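PDB 4O6R: aldehyde dehydrogenase from Burkholderia cenocepacia, which probably oxidises aldehydes to carboxylic acids with NAD(P)+ as cofactor, and holds adenosine monophosphate in this crystal. Local coordinates for residues P159-F162 with T163-M167. Sequence-based numbering, arbitrary orientation. Where two conformers were deposited one is given.
Sequences PLMF and TSWKM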
ATOM      1  N   PRO A 159      31.505   6.851  -4.032  1.00 11.30           N
ATOM      2  CA  PRO A 159      30.974   8.071  -4.628  1.00 11.38           C
ATOM      3  C   PRO A 159      30.096   7.837  -5.838  1.00 11.56           C
ATOM      4  O   PRO A 159      29.064   8.503  -5.965  1.00 11.27           O
ATOM      5  CB  PRO A 159      32.212   8.891  -4.990  1.00 11.76           C
ATOM      6  CG  PRO A 159      33.377   7.991  -4.832  1.00 11.92           C
ATOM      7  CD  PRO A 159      32.975   6.837  -3.968  1.00 11.70           C
ATOM      8  N   LEU A 160      30.481   6.923  -6.712  1.00 11.94           N
ATOM      9  CA  LEU A 160      29.657   6.661  -7.892  1.00 12.51           C
ATOM     10  C   LEU A 160      28.310   6.087  -7.467  1.00 12.45           C
ATOM     11  O   LEU A 160      27.254   6.581  -7.861  1.00 12.15           O
ATOM     12  CB  LEU A 160      30.367   5.703  -8.845  1.00 12.91           C
ATOM     13  CG  LEU A 160      29.652   5.318 -10.136  1.00 13.18           C
ATOM     14  CD1 LEU A 160      29.325   6.558 -10.958  1.00 13.36           C
ATOM     15  CD2 LEU A 160      30.495   4.343 -10.939  1.00 13.39           C
ATOM     16  N   MET A 161      28.329   5.072  -6.618  1.00 13.09           N
ATOM     17  CA  MET A 161      27.081   4.432  -6.189  0.50 13.47           C
ATOM     18  C   MET A 161      26.161   5.425  -5.479  1.00 13.15           C
ATOM     19  O   MET A 161      24.944   5.391  -5.667  1.00 12.80           O
ATOM     20  CB  MET A 161      27.385   3.240  -5.293  0.50 14.32           C
ATOM     21  CG  MET A 161      26.414   2.084  -5.401  0.50 15.02           C
ATOM     22  SD  MET A 161      27.078   0.692  -4.448  0.50 16.77           S
ATOM     23  CE  MET A 161      27.100   1.445  -2.798  0.50 16.11           C
ATOM     24  N   PHE A 162      26.745   6.311  -4.680  1.00 12.92           N
ATOM     25  CA  PHE A 162      25.948   7.301  -3.953  1.00 13.28           C
ATOM     26  C   PHE A 162      25.215   8.261  -4.857  1.00 12.04           C
ATOM     27  O   PHE A 162      24.163   8.758  -4.457  1.00 11.67           O
ATOM     28  CB  PHE A 162      26.791   8.112  -2.958  1.00 14.73           C
ATOM     29  CG  PHE A 162      27.218   7.336  -1.749  1.00 17.02           C
ATOM     30  CD1 PHE A 162      26.424   6.364  -1.214  1.00 18.19           C
ATOM     31  CD2 PHE A 162      28.416   7.620  -1.142  1.00 18.80           C
ATOM     32  CE1 PHE A 162      26.837   5.647  -0.108  1.00 21.09           C
ATOM     33  CE2 PHE A 162      28.817   6.940  -0.033  1.00 20.54           C
ATOM     34  CZ  PHE A 162      28.032   5.954   0.497  1.00 20.31           C
ATOM     35  N   THR A 163      25.736   8.539  -6.060  1.00 11.28           N
ATOM     36  CA  THR A 163      24.972   9.374  -7.007  1.00 10.85           C
ATOM     37  C   THR A 163      23.596   8.795  -7.242  1.00 10.38           C
ATOM     38  O   THR A 163      22.597   9.526  -7.268  1.00 10.19           O
ATOM     39  CB  THR A 163      25.661   9.606  -8.382  1.00 10.92           C
ATOM     40  OG1 THR A 163      25.759   8.395  -9.142  1.00 11.01           O
ATOM     41  CG2 THR A 163      27.051  10.204  -8.195  1.00 11.27           C
ATOM     42  N   SER A 164      23.543   7.484  -7.426  1.00 10.11           N
ATOM     43  CA  SER A 164      22.289   6.789  -7.677  1.00  9.91           C
ATOM     44  C   SER A 164      21.438   6.665  -6.416  1.00 10.11           C
ATOM     45  O   SER A 164      20.229   6.896  -6.464  1.00  9.96           O
ATOM     46  CB  SER A 164      22.537   5.422  -8.298  1.00  9.72           C
ATOM     47  OG  SER A 164      23.095   4.495  -7.365  1.00  9.51           O
ATOM     48  N   TRP A 165      22.039   6.325  -5.286  1.00 10.78           N
ATOM     49  CA  TRP A 165      21.241   6.166  -4.054  1.00 11.28           C
ATOM     50  C   TRP A 165      20.528   7.465  -3.644  1.00 11.00           C
ATOM     51  O   TRP A 165      19.394   7.455  -3.186  1.00 10.14           O
ATOM     52  CB  TRP A 165      22.124   5.716  -2.905  1.00 12.42           C
ATOM     53  CG  TRP A 165      22.609   4.315  -2.981  1.00 13.95           C
ATOM     54  CD1 TRP A 165      22.680   3.497  -4.081  1.00 14.69           C
ATOM     55  CD2 TRP A 165      23.132   3.561  -1.893  1.00 16.35           C
ATOM     56  NE1 TRP A 165      23.214   2.269  -3.729  1.00 15.24           N
ATOM     57  CE2 TRP A 165      23.500   2.291  -2.393  1.00 16.91           C
ATOM     58  CE3 TRP A 165      23.268   3.818  -0.518  1.00 18.14           C
ATOM     59  CZ2 TRP A 165      23.995   1.271  -1.558  1.00 18.63           C
ATOM     60  CZ3 TRP A 165      23.791   2.807   0.312  1.00 19.15           C
ATOM     61  CH2 TRP A 165      24.144   1.558  -0.219  1.00 19.06           C
ATOM     62  N   LYS A 166      21.239   8.571  -3.802  1.00 11.09           N
ATOM     63  CA  LYS A 166      20.724   9.897  -3.502  1.00 11.28           C
ATOM     64  C   LYS A 166      19.780  10.459  -4.555  1.00 10.31           C
ATOM     65  O   LYS A 166      18.632  10.843  -4.261  1.00  9.73           O
ATOM     66  CB  LYS A 166      21.890  10.853  -3.386  1.00 12.49           C
ATOM     67  CG  LYS A 166      22.771  10.587  -2.201  1.00 14.12           C
ATOM     68  CD  LYS A 166      22.070  10.945  -0.931  1.00 15.10           C
ATOM     69  CE  LYS A 166      22.283   9.849   0.059  1.00 17.21           C
ATOM     70  NZ  LYS A 166      21.413  10.044   1.250  1.00 18.10           N
ATOM     71  N   MET A 167      20.268  10.521  -5.782  1.00  9.69           N
ATOM     72  CA  MET A 167      19.557  11.227  -6.816  1.00  9.48           C
ATOM     73  C   MET A 167      18.429  10.426  -7.434  1.00  8.90           C
ATOM     74  O   MET A 167      17.465  11.021  -7.907  1.00  8.72           O
ATOM     75  CB  MET A 167      20.508  11.746  -7.897  1.00  9.93           C
ATOM     76  CG  MET A 167      21.487  12.760  -7.327  1.00 10.23           C
ATOM     77  SD  MET A 167      22.280  13.781  -8.591  1.00 11.02           S
ATOM     78  CE  MET A 167      23.568  12.658  -9.154  1.00 11.16           C
TER
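With CG set opposite the carbonyl carbon in both residues (chi1 -72° each), Phe162 and Trp165 send their rings out from the same side of helix 159-172, where the edge of the phenyl ring is turned toward the indole face in an offset edge-to-face pair, planes at 73°. The six-membered rings lie 5.7 Å apart between centroids, with Phe162 CE1 4.0 Å from Trp165 CE3. In one of two conformers Met161, one turn before the tryptophan, bends at its last torsion (chi3 62°) and lays its methyl over the rim of one indole face, CE lying 3.3 Å from Trp165 CZ2; in that conformer its sulfur stands obliquely to the five-membered ring in a Met-aromatic contact.

Two hydroxyls fold back onto the preceding turn. Thr163 OG1 donates to Leu160 O at 2.7 Å, and Ser164 OG reaches a lone pair of Met161 O, also at 2.7 Å. Met161 O takes the backbone N-H of Trp165 as well, at 3.1 Å, whereas Lys166 N binds Phe162 O.

The helix is the crossover of a beta-alpha-beta unit between strands 138-153 and 176-180. Phe162 touches the AMP-binding Val154, Phe456 adds a second edge-to-face partner to Trp165, and Lys166 NZ forms a salt bridge with Glu467. Returning both hydroxyls to helix carbonyls satisfies these buried polar groups locally, and Met161 O, gripped by Ser164 OG and Trp165 N, fixes the rotation of the serine side chain.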